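401aa long hypothetical glucose-1-phosphate thymidylyltransferase (Sulfolobus tokodaii, PDB 2GGO) is a bifunctional enzyme of UDP-N-acetylglucosamine and UDP-N-acetylgalactosamine synthesis, joining a nucleotidyltransferase region to a hexapeptide-repeat region, probably with sugar-nucleotidyltransferase and acetyltransferase activities. Local coordinates at residues A[263-268]-A[275-280]; A[221-226]-A[244-249]; A[287-292]-A[298-303]. All coordinates share one frame; numbering follows the deposited sequence.

Contact 1: A[263-268]-A[275-280]; sequences VYIGKG and SYLRPY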
ATOM      1  N   VAL A 263       2.272  -2.813  19.002  1.00 27.58           N
ATOM      2  CA  VAL A 263       3.514  -2.414  18.416  1.00 26.44           C
ATOM      3  C   VAL A 263       4.165  -3.595  17.765  1.00 26.76           C
ATOM      4  O   VAL A 263       4.241  -4.682  18.342  1.00 26.38           O
ATOM      5  CB  VAL A 263       4.417  -1.876  19.531  1.00 27.08           C
ATOM      6  CG1 VAL A 263       5.872  -1.957  19.182  1.00 26.85           C
ATOM      7  CG2 VAL A 263       3.966  -0.476  19.907  1.00 25.16           C
ATOM      8  N   TYR A 264       4.646  -3.389  16.556  1.00 25.64           N
ATOM      9  CA  TYR A 264       5.384  -4.396  15.835  1.00 26.20           C
ATOM     10  C   TYR A 264       6.859  -4.003  15.790  1.00 26.76           C
ATOM     11  O   TYR A 264       7.218  -2.934  15.223  1.00 27.20           O
ATOM     12  CB  TYR A 264       4.869  -4.462  14.394  1.00 26.68           C
ATOM     13  CG  TYR A 264       5.533  -5.543  13.584  1.00 27.77           C
ATOM     14  CD1 TYR A 264       5.140  -6.866  13.733  1.00 24.53           C
ATOM     15  CD2 TYR A 264       6.568  -5.263  12.694  1.00 26.42           C
ATOM     16  CE1 TYR A 264       5.695  -7.844  13.015  1.00 27.42           C
ATOM     17  CE2 TYR A 264       7.182  -6.307  11.982  1.00 28.64           C
ATOM     18  CZ  TYR A 264       6.706  -7.578  12.146  1.00 28.69           C
ATOM     19  OH  TYR A 264       7.270  -8.641  11.478  1.00 31.49           O
ATOM     20  N   ILE A 265       7.733  -4.856  16.341  1.00 27.10           N
ATOM     21  CA  ILE A 265       9.175  -4.599  16.293  1.00 26.82           C
ATOM     22  C   ILE A 265       9.921  -5.561  15.365  1.00 27.96           C
ATOM     23  O   ILE A 265      10.213  -6.669  15.745  1.00 28.66           O
ATOM     24  CB  ILE A 265       9.793  -4.567  17.738  1.00 26.45           C
ATOM     25  CG1 ILE A 265       8.953  -3.601  18.607  1.00 23.10           C
ATOM     26  CG2 ILE A 265      11.285  -4.242  17.684  1.00 26.72           C
ATOM     27  CD1 ILE A 265       9.477  -3.216  19.887  1.00 23.65           C
ATOM     28  N   GLY A 266      10.260  -5.104  14.158  1.00 28.25           N
ATOM     29  CA  GLY A 266      10.852  -5.992  13.133  1.00 29.15           C
ATOM     30  C   GLY A 266      12.176  -6.610  13.538  1.00 30.11           C
ATOM     31  O   GLY A 266      12.812  -6.164  14.461  1.00 31.07           O
ATOM     32  N   LYS A 267      12.635  -7.621  12.812  1.00 31.61           N
ATOM     33  CA  LYS A 267      13.826  -8.374  13.223  1.00 32.92           C
ATOM     34  C   LYS A 267      15.129  -7.586  13.143  1.00 31.00           C
ATOM     35  O   LYS A 267      15.331  -6.790  12.252  1.00 30.53           O
ATOM     36  CB  LYS A 267      13.932  -9.719  12.464  1.00 33.61           C
ATOM     37  CG  LYS A 267      13.958  -9.654  10.972  1.00 37.08           C
ATOM     38  CD  LYS A 267      13.960 -11.110  10.355  1.00 37.62           C
ATOM     39  CE  LYS A 267      12.552 -11.791  10.346  1.00 44.05           C
ATOM     40  NZ  LYS A 267      12.420 -12.824  11.444  1.00 45.72           N
ATOM     41  N   GLY A 268      16.004  -7.798  14.095  1.00 29.22           N
ATOM     42  CA  GLY A 268      17.256  -7.106  14.039  1.00 28.60           C
ATOM     43  C   GLY A 268      17.137  -5.673  14.544  1.00 28.05           C
ATOM     44  O   GLY A 268      18.094  -4.931  14.484  1.00 28.90           O
ATOM     45  N   SER A 275      13.657   4.676  25.180  1.00 23.40           N
ATOM     46  CA  SER A 275      12.749   4.939  24.082  1.00 21.36           C
ATOM     47  C   SER A 275      11.285   4.805  24.504  1.00 22.78           C
ATOM     48  O   SER A 275      10.967   4.091  25.443  1.00 22.48           O
ATOM     49  CB  SER A 275      12.998   3.979  22.971  1.00 21.25           C
ATOM     50  OG  SER A 275      14.283   4.167  22.456  1.00 22.71           O
ATOM     51  N   TYR A 276      10.384   5.395  23.742  1.00 21.30           N
ATOM     52  CA  TYR A 276       8.958   5.287  24.053  1.00 22.97           C
ATOM     53  C   TYR A 276       8.237   4.889  22.781  1.00 23.12           C
ATOM     54  O   TYR A 276       8.140   5.683  21.892  1.00 20.47           O
ATOM     55  CB  TYR A 276       8.417   6.634  24.538  1.00 22.32           C
ATOM     56  CG  TYR A 276       6.951   6.745  25.033  1.00 22.98           C
ATOM     57  CD1 TYR A 276       6.162   5.634  25.299  1.00 24.67           C
ATOM     58  CD2 TYR A 276       6.365   8.002  25.202  1.00 25.18           C
ATOM     59  CE1 TYR A 276       4.833   5.786  25.747  1.00 21.94           C
ATOM     60  CE2 TYR A 276       5.039   8.158  25.630  1.00 22.58           C
ATOM     61  CZ  TYR A 276       4.295   7.038  25.908  1.00 25.64           C
ATOM     62  OH  TYR A 276       3.020   7.165  26.359  1.00 24.66           O
ATOM     63  N   LEU A 277       7.749   3.640  22.695  1.00 22.55           N
ATOM     64  CA  LEU A 277       6.953   3.233  21.526  1.00 21.81           C
ATOM     65  C   LEU A 277       5.467   3.239  21.842  1.00 22.72           C
ATOM     66  O   LEU A 277       5.021   2.602  22.791  1.00 22.75           O
ATOM     67  CB  LEU A 277       7.410   1.896  20.989  1.00 20.91           C
ATOM     68  CG  LEU A 277       8.913   1.738  20.742  1.00 21.98           C
ATOM     69  CD1 LEU A 277       9.184   0.353  20.240  1.00 21.89           C
ATOM     70  CD2 LEU A 277       9.451   2.796  19.736  1.00 22.51           C
ATOM     71  N   ARG A 278       4.678   3.968  21.066  1.00 23.25           N
ATOM     72  CA  ARG A 278       3.287   4.143  21.385  1.00 22.94           C
ATOM     73  C   ARG A 278       2.458   3.353  20.397  1.00 23.40           C
ATOM     74  O   ARG A 278       2.989   2.911  19.371  1.00 23.85           O
ATOM     75  CB  ARG A 278       2.891   5.622  21.359  1.00 22.57           C
ATOM     76  CG  ARG A 278       3.337   6.387  22.630  1.00 22.83           C
ATOM     77  CD  ARG A 278       3.313   7.895  22.412  1.00 24.74           C
ATOM     78  NE  ARG A 278       1.933   8.295  22.230  1.00 25.70           N
ATOM     79  CZ  ARG A 278       1.541   9.451  21.687  1.00 30.24           C
ATOM     80  NH1 ARG A 278       2.431  10.310  21.198  1.00 24.90           N
ATOM     81  NH2 ARG A 278       0.254   9.726  21.587  1.00 27.18           N
ATOM     82  N   PRO A 279       1.158   3.196  20.685  1.00 23.64           N
ATOM     83  CA  PRO A 279       0.289   2.375  19.820  1.00 22.73           C
ATOM     84  C   PRO A 279       0.451   2.629  18.319  1.00 22.81           C
ATOM     85  O   PRO A 279       0.451   3.789  17.833  1.00 23.62           O
ATOM     86  CB  PRO A 279      -1.118   2.765  20.293  1.00 23.45           C
ATOM     87  CG  PRO A 279      -0.924   2.986  21.807  1.00 20.69           C
ATOM     88  CD  PRO A 279       0.416   3.745  21.860  1.00 23.86           C
ATOM     89  N   TYR A 280       0.541   1.532  17.596  1.00 23.75           N
ATOM     90  CA  TYR A 280       0.613   1.469  16.130  1.00 24.32           C
ATOM     91  C   TYR A 280       1.963   1.862  15.600  1.00 23.96           C
ATOM     92  O   TYR A 280       2.078   2.311  14.484  1.00 23.97           O
ATOM     93  CB  TYR A 280      -0.566   2.169  15.444  1.00 26.67           C
ATOM     94  CG  TYR A 280      -1.837   1.452  15.798  1.00 30.31           C
ATOM     95  CD1 TYR A 280      -2.068   0.144  15.321  1.00 32.38           C
ATOM     96  CD2 TYR A 280      -2.773   2.031  16.669  1.00 32.13           C
ATOM     97  CE1 TYR A 280      -3.237  -0.565  15.668  1.00 32.51           C
ATOM     98  CE2 TYR A 280      -3.943   1.340  17.030  1.00 32.28           C
ATOM     99  CZ  TYR A 280      -4.155   0.035  16.527  1.00 33.67           C
ATOM    100  OH  TYR A 280      -5.298  -0.656  16.882  1.00 34.07           O
TER

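Contact 2: A[221-226]-A[244-249]; sequences WALDNL and KVIIEE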
ATOM      1  N   TRP A 221      -4.445  -2.164  10.367  1.00 27.63           N
ATOM      2  CA  TRP A 221      -5.270  -3.385  10.263  1.00 29.25           C
ATOM      3  C   TRP A 221      -4.491  -4.692  10.508  1.00 28.80           C
ATOM      4  O   TRP A 221      -4.844  -5.517  11.350  1.00 30.28           O
ATOM      5  CB  TRP A 221      -5.985  -3.442   8.923  1.00 30.95           C
ATOM      6  CG  TRP A 221      -7.045  -4.507   8.976  1.00 33.64           C
ATOM      7  CD1 TRP A 221      -8.332  -4.362   9.421  1.00 35.59           C
ATOM      8  CD2 TRP A 221      -6.885  -5.897   8.643  1.00 34.42           C
ATOM      9  NE1 TRP A 221      -8.986  -5.574   9.360  1.00 35.27           N
ATOM     10  CE2 TRP A 221      -8.119  -6.530   8.893  1.00 35.05           C
ATOM     11  CE3 TRP A 221      -5.827  -6.661   8.134  1.00 33.87           C
ATOM     12  CZ2 TRP A 221      -8.321  -7.896   8.636  1.00 34.47           C
ATOM     13  CZ3 TRP A 221      -6.014  -7.987   7.902  1.00 34.72           C
ATOM     14  CH2 TRP A 221      -7.253  -8.608   8.156  1.00 35.02           C
ATOM     15  N   ALA A 222      -3.428  -4.890   9.761  1.00 28.01           N
ATOM     16  CA  ALA A 222      -2.622  -6.073   9.910  1.00 29.90           C
ATOM     17  C   ALA A 222      -2.073  -6.324  11.317  1.00 30.36           C
ATOM     18  O   ALA A 222      -1.948  -7.481  11.748  1.00 31.41           O
ATOM     19  CB  ALA A 222      -1.462  -6.048   8.867  1.00 29.79           C
ATOM     20  N   LEU A 223      -1.659  -5.245  11.990  1.00 30.59           N
ATOM     21  CA  LEU A 223      -1.108  -5.341  13.329  1.00 31.25           C
ATOM     22  C   LEU A 223      -2.214  -5.848  14.229  1.00 32.70           C
ATOM     23  O   LEU A 223      -2.004  -6.745  15.066  1.00 34.79           O
ATOM     24  CB  LEU A 223      -0.558  -3.970  13.807  1.00 30.33           C
ATOM     25  CG  LEU A 223       0.068  -4.002  15.201  1.00 27.80           C
ATOM     26  CD1 LEU A 223       0.994  -5.203  15.381  1.00 26.34           C
ATOM     27  CD2 LEU A 223       0.797  -2.693  15.439  1.00 28.12           C
ATOM     28  N   ASP A 224      -3.408  -5.318  14.018  1.00 33.69           N
ATOM     29  CA  ASP A 224      -4.533  -5.758  14.824  1.00 34.99           C
ATOM     30  C   ASP A 224      -4.888  -7.225  14.570  1.00 35.93           C
ATOM     31  O   ASP A 224      -5.090  -7.999  15.516  1.00 36.09           O
ATOM     32  CB  ASP A 224      -5.736  -4.875  14.552  1.00 34.57           C
ATOM     33  CG  ASP A 224      -5.636  -3.532  15.240  1.00 33.96           C
ATOM     34  OD1 ASP A 224      -4.953  -3.423  16.279  1.00 30.57           O
ATOM     35  OD2 ASP A 224      -6.272  -2.581  14.755  1.00 28.43           O
ATOM     36  N   ASN A 225      -4.924  -7.605  13.300  1.00 36.93           N
ATOM     37  CA  ASN A 225      -5.608  -8.821  12.900  1.00 37.88           C
ATOM     38  C   ASN A 225      -4.733  -9.991  12.556  1.00 38.89           C
ATOM     39  O   ASN A 225      -5.119 -11.127  12.838  1.00 39.31           O
ATOM     40  CB  ASN A 225      -6.549  -8.516  11.758  1.00 38.08           C
ATOM     41  CG  ASN A 225      -7.749  -7.728  12.203  1.00 40.39           C
ATOM     42  OD1 ASN A 225      -7.763  -6.487  12.175  1.00 41.40           O
ATOM     43  ND2 ASN A 225      -8.777  -8.442  12.642  1.00 45.05           N
ATOM     44  N   LEU A 226      -3.562  -9.755  11.964  1.00 38.58           N
ATOM     45  CA  LEU A 226      -2.815 -10.884  11.448  1.00 39.12           C
ATOM     46  C   LEU A 226      -1.742 -11.451  12.352  1.00 40.20           C
ATOM     47  O   LEU A 226      -1.184 -12.490  12.021  1.00 41.18           O
ATOM     48  CB  LEU A 226      -2.239 -10.589  10.059  1.00 38.99           C
ATOM     49  CG  LEU A 226      -3.203 -10.036   9.010  1.00 38.22           C
ATOM     50  CD1 LEU A 226      -2.403  -9.594   7.784  1.00 35.00           C
ATOM     51  CD2 LEU A 226      -4.311 -11.033   8.614  1.00 35.36           C
ATOM     52  N   LYS A 244      -0.481  -5.535  23.110  1.00 36.05           N
ATOM     53  CA  LYS A 244       0.098  -6.425  22.083  1.00 36.33           C
ATOM     54  C   LYS A 244       1.432  -5.949  21.568  1.00 36.23           C
ATOM     55  O   LYS A 244       1.510  -4.870  20.991  1.00 36.62           O
ATOM     56  CB  LYS A 244      -0.831  -6.551  20.883  1.00 36.79           C
ATOM     57  CG  LYS A 244      -0.445  -7.688  19.934  1.00 38.07           C
ATOM     58  CD  LYS A 244      -1.063  -7.526  18.567  1.00 37.92           C
ATOM     59  CE  LYS A 244      -2.519  -7.863  18.592  1.00 39.81           C
ATOM     60  NZ  LYS A 244      -2.920  -8.557  17.339  1.00 45.37           N
ATOM     61  N   VAL A 245       2.466  -6.766  21.724  1.00 35.69           N
ATOM     62  CA  VAL A 245       3.765  -6.412  21.205  1.00 35.42           C
ATOM     63  C   VAL A 245       4.435  -7.563  20.482  1.00 35.40           C
ATOM     64  O   VAL A 245       4.681  -8.599  21.075  1.00 36.66           O
ATOM     65  CB  VAL A 245       4.671  -5.883  22.340  1.00 35.37           C
ATOM     66  CG1 VAL A 245       5.964  -5.351  21.789  1.00 33.73           C
ATOM     67  CG2 VAL A 245       3.956  -4.757  23.074  1.00 35.95           C
ATOM     68  N   ILE A 246       4.758  -7.375  19.207  1.00 35.10           N
ATOM     69  CA  ILE A 246       5.504  -8.388  18.458  1.00 35.15           C
ATOM     70  C   ILE A 246       6.975  -8.006  18.462  1.00 35.30           C
ATOM     71  O   ILE A 246       7.378  -6.989  17.888  1.00 35.02           O
ATOM     72  CB  ILE A 246       5.005  -8.575  17.003  1.00 34.53           C
ATOM     73  CG1 ILE A 246       3.595  -9.139  16.988  1.00 33.71           C
ATOM     74  CG2 ILE A 246       5.861  -9.550  16.271  1.00 35.64           C
ATOM     75  CD1 ILE A 246       2.522  -8.145  17.435  1.00 32.38           C
ATOM     76  N   ILE A 247       7.771  -8.827  19.132  1.00 35.34           N
ATOM     77  CA  ILE A 247       9.204  -8.653  19.115  1.00 35.03           C
ATOM     78  C   ILE A 247       9.812  -9.817  18.333  1.00 36.20           C
ATOM     79  O   ILE A 247       9.683 -10.989  18.726  1.00 36.21           O
ATOM     80  CB  ILE A 247       9.800  -8.558  20.534  1.00 34.27           C
ATOM     81  CG1 ILE A 247       9.020  -7.541  21.366  1.00 34.38           C
ATOM     82  CG2 ILE A 247      11.274  -8.190  20.438  1.00 33.07           C
ATOM     83  CD1 ILE A 247       9.326  -7.494  22.838  1.00 34.43           C
ATOM     84  N   GLU A 248      10.489  -9.486  17.247  1.00 37.19           N
ATOM     85  CA  GLU A 248      11.022 -10.477  16.337  1.00 39.20           C
ATOM     86  C   GLU A 248      12.441 -10.833  16.658  1.00 40.14           C
ATOM     87  O   GLU A 248      13.089 -10.194  17.487  1.00 40.68           O
ATOM     88  CB  GLU A 248      10.994  -9.933  14.953  1.00 39.15           C
ATOM     89  CG  GLU A 248       9.648  -9.579  14.560  1.00 42.67           C
ATOM     90  CD  GLU A 248       9.110 -10.625  13.693  1.00 50.77           C
ATOM     91  OE1 GLU A 248       8.816 -11.747  14.243  1.00 49.18           O
ATOM     92  OE2 GLU A 248       9.041 -10.320  12.458  1.00 51.84           O
ATOM     93  N   GLU A 249      12.935 -11.871  15.996  1.00 41.20           N
ATOM     94  CA  GLU A 249      14.201 -12.427  16.375  1.00 42.50           C
ATOM     95  C   GLU A 249      15.304 -11.461  16.072  1.00 40.57           C
ATOM     96  O   GLU A 249      15.240 -10.714  15.110  1.00 40.33           O
ATOM     97  CB  GLU A 249      14.440 -13.751  15.660  1.00 42.91           C
ATOM     98  CG  GLU A 249      14.195 -13.704  14.162  1.00 46.53           C
ATOM     99  CD  GLU A 249      14.578 -15.028  13.444  1.00 48.68           C
ATOM    100  OE1 GLU A 249      14.368 -16.134  14.038  1.00 54.40           O
ATOM    101  OE2 GLU A 249      15.095 -14.931  12.288  1.00 55.76           O
TER

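Contact 3: A[287-292]-A[298-303]; sequences NKIGAS and SVIMEG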
ATOM      1  N   ASN A 287      15.549  -1.694  12.548  1.00 28.19           N
ATOM      2  CA  ASN A 287      15.371  -0.277  12.746  1.00 26.26           C
ATOM      3  C   ASN A 287      16.095   0.098  13.990  1.00 25.38           C
ATOM      4  O   ASN A 287      16.256  -0.729  14.855  1.00 26.25           O
ATOM      5  CB  ASN A 287      13.899   0.063  12.877  1.00 25.91           C
ATOM      6  CG  ASN A 287      13.145  -0.174  11.619  1.00 22.04           C
ATOM      7  OD1 ASN A 287      13.235   0.568  10.658  1.00 21.60           O
ATOM      8  ND2 ASN A 287      12.382  -1.227  11.600  1.00 16.80           N
ATOM      9  N   LYS A 288      16.637   1.306  14.025  1.00 23.55           N
ATOM     10  CA  LYS A 288      17.184   1.831  15.259  1.00 22.23           C
ATOM     11  C   LYS A 288      16.318   2.982  15.743  1.00 20.62           C
ATOM     12  O   LYS A 288      16.023   3.919  14.961  1.00 19.06           O
ATOM     13  CB  LYS A 288      18.668   2.204  15.154  1.00 23.81           C
ATOM     14  CG  LYS A 288      19.257   2.759  16.536  1.00 24.53           C
ATOM     15  CD  LYS A 288      20.616   2.161  16.886  1.00 28.16           C
ATOM     16  CE  LYS A 288      21.070   2.375  18.326  1.00 27.66           C
ATOM     17  NZ  LYS A 288      20.742   3.741  18.629  1.00 31.60           N
ATOM     18  N   ILE A 289      15.851   2.832  16.981  1.00 18.96           N
ATOM     19  CA  ILE A 289      15.049   3.806  17.739  1.00 19.79           C
ATOM     20  C   ILE A 289      15.820   3.990  19.043  1.00 20.07           C
ATOM     21  O   ILE A 289      15.838   3.056  19.884  1.00 23.06           O
ATOM     22  CB  ILE A 289      13.599   3.305  18.004  1.00 20.39           C
ATOM     23  CG1 ILE A 289      12.864   2.941  16.720  1.00 19.88           C
ATOM     24  CG2 ILE A 289      12.796   4.337  18.780  1.00 20.12           C
ATOM     25  CD1 ILE A 289      12.563   4.045  15.741  1.00 21.08           C
ATOM     26  N   GLY A 290      16.418   5.181  19.215  1.00 21.33           N
ATOM     27  CA  GLY A 290      17.384   5.564  20.306  1.00 18.70           C
ATOM     28  C   GLY A 290      16.824   6.258  21.504  1.00 18.95           C
ATOM     29  O   GLY A 290      15.618   6.289  21.687  1.00 21.18           O
ATOM     30  N   ALA A 291      17.684   6.854  22.315  1.00 18.12           N
ATOM     31  CA  ALA A 291      17.277   7.438  23.584  1.00 15.52           C
ATOM     32  C   ALA A 291      16.559   8.721  23.324  1.00 17.08           C
ATOM     33  O   ALA A 291      17.032   9.533  22.495  1.00 16.78           O
ATOM     34  CB  ALA A 291      18.472   7.672  24.468  1.00 15.34           C
ATOM     35  N   SER A 292      15.495   8.949  24.096  1.00 17.94           N
ATOM     36  CA  SER A 292      14.604  10.076  23.902  1.00 17.11           C
ATOM     37  C   SER A 292      13.988  10.180  22.553  1.00 17.73           C
ATOM     38  O   SER A 292      13.814  11.322  22.065  1.00 16.82           O
ATOM     39  CB  SER A 292      15.283  11.412  24.215  1.00 15.54           C
ATOM     40  OG  SER A 292      15.878  11.474  25.500  1.00 13.52           O
ATOM     41  N   SER A 298       3.094   5.012  13.177  1.00 16.65           N
ATOM     42  CA  SER A 298       3.884   5.211  11.950  1.00 14.48           C
ATOM     43  C   SER A 298       4.485   3.915  11.500  1.00 14.92           C
ATOM     44  O   SER A 298       4.658   3.005  12.283  1.00 16.54           O
ATOM     45  CB  SER A 298       5.050   6.202  12.195  1.00 14.47           C
ATOM     46  OG  SER A 298       4.605   7.211  13.063  1.00 15.87           O
ATOM     47  N   VAL A 299       4.872   3.898  10.241  1.00 17.08           N
ATOM     48  CA  VAL A 299       5.460   2.771   9.596  1.00 17.50           C
ATOM     49  C   VAL A 299       6.834   3.250   9.230  1.00 17.56           C
ATOM     50  O   VAL A 299       7.000   4.258   8.517  1.00 18.87           O
ATOM     51  CB  VAL A 299       4.663   2.404   8.323  1.00 16.89           C
ATOM     52  CG1 VAL A 299       5.218   1.133   7.701  1.00 18.32           C
ATOM     53  CG2 VAL A 299       3.146   2.226   8.714  1.00 15.78           C
ATOM     54  N   ILE A 300       7.817   2.557   9.736  1.00 19.26           N
ATOM     55  CA  ILE A 300       9.217   2.949   9.486  1.00 18.46           C
ATOM     56  C   ILE A 300       9.850   1.690   8.873  1.00 19.34           C
ATOM     57  O   ILE A 300       9.920   0.649   9.491  1.00 19.07           O
ATOM     58  CB  ILE A 300       9.906   3.392  10.813  1.00 20.23           C
ATOM     59  CG1 ILE A 300       9.214   4.646  11.424  1.00 18.77           C
ATOM     60  CG2 ILE A 300      11.348   3.729  10.617  1.00  8.80           C
ATOM     61  CD1 ILE A 300       9.666   4.951  12.899  1.00 18.06           C
ATOM     62  N   MET A 301      10.241   1.818   7.610  1.00 20.37           N
ATOM     63  CA  MET A 301      10.702   0.705   6.807  1.00 20.37           C
ATOM     64  C   MET A 301      12.144   0.303   7.073  1.00 21.14           C
ATOM     65  O   MET A 301      12.825   0.822   7.983  1.00 22.03           O
ATOM     66  CB  MET A 301      10.400   0.990   5.325  1.00 19.46           C
ATOM     67  CG  MET A 301       8.892   1.184   5.032  1.00 19.05           C
ATOM     68  SD  MET A 301       8.431   1.697   3.372  1.00 21.74           S
ATOM     69  CE  MET A 301       6.682   1.934   3.654  1.00 20.71           C
ATOM     70  N   GLU A 302      12.613  -0.630   6.257  1.00 21.18           N
ATOM     71  CA  GLU A 302      13.800  -1.462   6.524  1.00 22.66           C
ATOM     72  C   GLU A 302      15.069  -0.664   6.823  1.00 21.53           C
ATOM     73  O   GLU A 302      15.486   0.128   5.985  1.00 23.81           O
ATOM     74  CB  GLU A 302      14.098  -2.322   5.274  1.00 21.29           C
ATOM     75  CG  GLU A 302      12.977  -3.264   4.844  1.00 29.82           C
ATOM     76  CD  GLU A 302      11.987  -2.675   3.834  1.00 35.31           C
ATOM     77  OE1 GLU A 302      11.932  -1.452   3.666  1.00 34.83           O
ATOM     78  OE2 GLU A 302      11.237  -3.458   3.190  1.00 40.20           O
ATOM     79  N   GLY A 303      15.737  -0.979   7.933  1.00 23.27           N
ATOM     80  CA  GLY A 303      17.026  -0.388   8.248  1.00 21.52           C
ATOM     81  C   GLY A 303      17.024   1.124   8.487  1.00 21.98           C
ATOM     82  O   GLY A 303      18.073   1.733   8.542  1.00 23.09           O
TER

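Contact 1: A[263-268]-A[275-280]
Leu277 meets Val263 and Ile265 in the interior of a left-handed parallel beta-helix, the fold of the hexapeptide-repeat transferases, in which each coil wraps three short strands around an apolar centre. Strand 263-265 lies on one face of the prism and strand 276-277 on another, with no hydrogen bond between the two segments. Ahead of the contact residue, Tyr276 turns its ring outward, with the aliphatic part of Arg278 over one face. Leu277 points inward. Its CG is anti to the carbonyl carbon (chi1 -50°) and CD1 continues outstretched, so that this one methyl does the touching. CD1 of Leu277 comes to 3.6 Å from CD1 of Ile265, the two side chains meeting at a slant, and to 4.2 Å from CG1 of Val263, where they cross at about a right angle. Arg278 turns the other way: its guanidinium group forms a salt bridge with Glu294, while its carbonyl O lies next to Val263. There CG2 of Val263 rests 3.6 Å from the carbonyl O of Arg278, an oxygen that accepts a hydrogen bond from the hydroxyl of Thr281. Pro279 then leads into Tyr280, whose CA is 5.4 Å from that of Val263, the nearest backbone approach of the pair. With its positive phi of 75°, Tyr280 bends the chain toward the next strand and sends its ring outward, where its hydroxyl hydrogen-bonds Asp224 and its ring makes a cation-pi contact with Lys220. Across the interior, then, the two segments hold together by methyl packing and one methyl set against a carbonyl, with no hydrogen bond across, while the polar and charged groups of Arg278 and Tyr280 find their partners on the outside of the coil.

Contact 2: A[221-226]-A[244-249]
Lys244 starts with CG anti to the backbone N (chi1 -167°) and bends at chi3 (-75°) and again at chi4, a course that carries NZ to the carbonyl oxygens of Leu223 and Asp224. The lysine leads into strand 245-247 of the left-handed parallel beta-helix, and the two carbonyls belong to the C-terminal part of helix 212-225, which packs against the side of the beta-helix. NZ of Lys244 gives a hydrogen bond of 3.0 Å to O of Leu223, lying in the carbonyl plane with a C=O...N angle of 152°. A second, of 2.9 Å, runs from NZ of Lys244 to O of Asp224, but this donor sits well above the carbonyl plane and does not follow a lone pair. The carbonyl of Val227, a little farther along the chain, accepts a third bond from the same ammonium group, so three backbone oxygens grip it. Carbonyls at the C-terminal end of a helix carry partial negative charge, and the cation would be expected to offset it. The carboxylate of Asp224 adds an opposite charge nearby, its OD1 5.6 Å from NZ of Lys244, although that oxygen is hydrogen-bonded to the hydroxyl of Tyr280. A methionine in place of Lys244 would probably leave the carbonyls of Leu223, Asp224 and Val227 without their shared donor and the helix end less firmly tied to the coil. Beside this, between the helix and the outer side of the sheet, the side chains of Leu223 and Ile246 slide past each other in opposite directions, and CD1 of Leu223 touches CD1 of Ile246 at 3.9 Å.

Contact 3: A[287-292]-A[298-303]
Asn287 lies against the backbone turn that follows Ile300, and two residues on Ile289 meets the side chain of Ile300 itself. In the left-handed parallel beta-helix, strand 288-291 and strand 298-300 lie on different faces of the triangular prism, and by Gly303 the chain has gone once round to stack on Asn287. CG of Asn287 is anti to the carbonyl carbon (chi1 -66°), which swings the amide group in toward the chain at Ile300 and Met301. Its CG stands 3.8 Å from the carbonyl O of Met301, with the carbonyl and the CG2 methyl of Ile300 also close by. The backbones come closest here, with CA of Asn287 4.8 Å from CA of Gly303; a positive phi of 64° at that glycine turns the chain at the corner. The backbone N of Asn287 is bonded to the hydroxyl of Ser269 in the coil before. Lys288 heads away from the contact, its backbone pairing with Ser304 and Ile306 in the following coil. Ile289 then reaches into the interior and meets Ile300 tip to tip, CD1 of Ile289 lying 4.2 Å from CD1 of Ile300. The two tips arrive differently: the chain of Ile289 is folded at chi2 (-65°), whereas that of Ile300 is extended. Ile271 and Ile306 pack on Ile289 from the strands flanking it, and Ile317 touches Ile300, which continues the isoleucine filling along the axis. Outside the corner, Glu302 forms a salt bridge with Arg21. The contact thus pairs two unlike chemistries: an apolar touch inside the coil, and a buried amide set among backbone carbonyls where the chain turns its corner.

Overall arrangement
Contacts 2, 1 and 3 follow one another along the chain, each closing before the next opens. All three reach the eight-stranded parallel sheet of the left-handed beta-helix through strands 245-247, 263-265 and 298-300; the first two are neighbours, whereas strand 281-283 separates the last. The centre of contact 1 is about 9 Å from that of contact 2 and about 8 Å from that of contact 3, and it touches both, for example where Leu277 packs on Ile289. Contacts 2 and 3, about 16 Å apart between centres, do not touch. Contacts 1 and 3, internal to the hexapeptide-repeat part, join different prism faces; contact 2 ties helix 212-225 of the nucleotidyltransferase part to it.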